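Side-chain contact in PTS system, cellobiose-specific IIA component (Bacillus anthracis, PDB 3K1S), which probably accepts a phosphoryl group and passes it to the partner IIB component during phosphotransferase-driven uptake of cellobiose: residues Ile63-Glu66 / Ala67-Glu70. Numbering follows the deposited sequence.
Sequences IQSE and ARGE. With NA (sodium ion), chain L.
Glu70 N donates to Ser65 O at 3.0 Å, from above the carbonyl plane, and Gly69 N to Glu66 O at 2.6 Å; together they close the C-terminal end of helix 38-67 in a Schellman motif. Gly69 adopts the positive phi (90°) of the residue that ends the helix in this motif. Arg68 grips Glu70 side-on: NE meets OE2 at 3.0 Å within the guanidinium plane but above the carboxylate plane, while NH2 takes OE1. NH2 also forms a salt bridge with Glu61, two turns back. Water bridges Gln64 NE2 to Arg68 NH1, and another links Ser65 OG, itself bonded to Glu61 O, with Glu70 OE1. With CG beside the backbone N (chi1 -73°) and a bend at chi3, the Arg68 chain folds back so that Ser65 CA lies 3.8 Å above one face of the guanidinium, toward its rim. Gln64 CG packs against Arg68 NH1 at 3.6 Å, its amide turned 60° from the guanidinium. Glu66 instead sends OE2 to a sodium ion at 2.3 Å, and its carboxylate accepts Val76 N and Leu77 N of the second subunit. Backbone bonds thus close the helix, two carboxylates hold the Arg68 guanidinium, and Glu66 serves the ion and the subunit interface.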
ATOM      1  N   ILE A  63       1.679 -11.510 -16.350  1.00 25.22           N
ATOM      2  CA  ILE A  63       0.781 -10.724 -17.193  1.00 24.70           C
ATOM      3  C   ILE A  63       0.780 -11.227 -18.639  1.00 26.41           C
ATOM      4  O   ILE A  63      -0.292 -11.434 -19.223  1.00 27.17           O
ATOM      5  CB  ILE A  63       1.125  -9.204 -17.157  1.00 24.62           C
ATOM      6  CG1 ILE A  63       1.112  -8.667 -15.714  1.00 28.19           C
ATOM      7  CG2 ILE A  63       0.184  -8.399 -18.062  1.00 29.66           C
ATOM      8  CD1 ILE A  63      -0.131  -9.023 -14.906  1.00 30.06           C
ATOM      9  N   GLN A  64       1.970 -11.428 -19.207  1.00 24.71           N
ATOM     10  CA  GLN A  64       2.087 -11.865 -20.599  1.00 25.80           C
ATOM     11  C   GLN A  64       1.454 -13.248 -20.840  1.00 26.37           C
ATOM     12  O   GLN A  64       0.786 -13.449 -21.849  1.00 27.33           O
ATOM     13  CB  GLN A  64       3.543 -11.826 -21.071  1.00 26.04           C
ATOM     14  CG  GLN A  64       3.730 -11.995 -22.581  1.00 31.03           C
ATOM     15  CD  GLN A  64       2.957 -10.978 -23.425  1.00 34.81           C
ATOM     16  OE1 GLN A  64       2.561  -9.911 -22.942  1.00 32.19           O
ATOM     17  NE2 GLN A  64       2.748 -11.310 -24.695  1.00 29.12           N
ATOM     18  N   SER A  65       1.657 -14.182 -19.912  1.00 25.88           N
ATOM     19  CA  SER A  65       0.952 -15.471 -19.938  1.00 29.64           C
ATOM     20  C   SER A  65      -0.530 -15.262 -20.238  1.00 30.64           C
ATOM     21  O   SER A  65      -1.066 -15.848 -21.184  1.00 32.53           O
ATOM     22  CB  SER A  65       1.096 -16.204 -18.602  1.00 29.91           C
ATOM     23  OG  SER A  65       2.429 -16.601 -18.380  1.00 37.99           O
ATOM     24  N   GLU A  66      -1.184 -14.425 -19.431  1.00 29.01           N
ATOM     25  CA  GLU A  66      -2.598 -14.100 -19.641  1.00 33.39           C
ATOM     26  C   GLU A  66      -2.837 -13.536 -21.031  1.00 33.16           C
ATOM     27  O   GLU A  66      -3.761 -13.955 -21.726  1.00 35.86           O
ATOM     28  CB  GLU A  66      -3.108 -13.104 -18.602  1.00 32.26           C
ATOM     29  CG  GLU A  66      -3.234 -13.665 -17.210  1.00 37.83           C
ATOM     30  CD  GLU A  66      -4.100 -12.799 -16.311  1.00 44.22           C
ATOM     31  OE1 GLU A  66      -4.076 -11.550 -16.459  1.00 38.22           O
ATOM     32  OE2 GLU A  66      -4.800 -13.372 -15.449  1.00 40.09           O
ATOM     33  N   ALA A  67      -2.007 -12.578 -21.430  1.00 32.08           N
ATOM     34  CA  ALA A  67      -2.116 -12.003 -22.766  1.00 34.17           C
ATOM     35  C   ALA A  67      -2.159 -13.107 -23.828  1.00 34.23           C
ATOM     36  O   ALA A  67      -2.877 -12.996 -24.817  1.00 36.57           O
ATOM     37  CB  ALA A  67      -0.971 -11.038 -23.024  1.00 30.79           C
ATOM     38  N   ARG A  68      -1.401 -14.175 -23.598  1.00 35.18           N
ATOM     39  CA  ARG A  68      -1.335 -15.305 -24.526  1.00 38.15           C
ATOM     40  C   ARG A  68      -2.595 -16.169 -24.465  1.00 39.46           C
ATOM     41  O   ARG A  68      -2.815 -17.024 -25.329  1.00 40.99           O
ATOM     42  CB  ARG A  68      -0.108 -16.174 -24.232  1.00 37.74           C
ATOM     43  CG  ARG A  68       1.216 -15.570 -24.646  1.00 33.30           C
ATOM     44  CD  ARG A  68       2.304 -16.643 -24.769  1.00 31.59           C
ATOM     45  NE  ARG A  68       2.728 -17.171 -23.470  1.00 29.77           N
ATOM     46  CZ  ARG A  68       3.643 -16.607 -22.684  1.00 29.84           C
ATOM     47  NH1 ARG A  68       4.245 -15.477 -23.055  1.00 28.67           N
ATOM     48  NH2 ARG A  68       3.955 -17.174 -21.523  1.00 27.98           N
ATOM     49  N   GLY A  69      -3.419 -15.936 -23.448  1.00 38.59           N
ATOM     50  CA  GLY A  69      -4.623 -16.735 -23.238  1.00 41.32           C
ATOM     51  C   GLY A  69      -4.348 -17.932 -22.350  1.00 42.08           C
ATOM     52  O   GLY A  69      -5.134 -18.877 -22.309  1.00 43.14           O
ATOM     53  N   GLU A  70      -3.216 -17.893 -21.650  1.00 43.21           N
ATOM     54  CA  GLU A  70      -2.877 -18.912 -20.664  1.00 45.95           C
ATOM     55  C   GLU A  70      -3.463 -18.509 -19.308  1.00 47.93           C
ATOM     56  O   GLU A  70      -2.844 -17.762 -18.539  1.00 49.03           O
ATOM     57  CB  GLU A  70      -1.360 -19.118 -20.597  1.00 44.39           C
ATOM     58  CG  GLU A  70      -0.796 -19.857 -21.810  1.00 46.50           C
ATOM     59  CD  GLU A  70       0.668 -19.545 -22.095  1.00 49.75           C
ATOM     60  OE1 GLU A  70       1.414 -19.188 -21.157  1.00 50.64           O
ATOM     61  OE2 GLU A  70       1.077 -19.674 -23.270  1.00 48.53           O
TER
HETATM   62 NA    NA L 109      -5.696 -15.365 -16.205  1.00 60.30          NA
HETATM   63  O   HOH W   1       4.327 -13.810 -25.365  1.00 33.25           O
HETATM   64  O   HOH W   2       1.786 -19.641 -18.721  1.00 62.03           O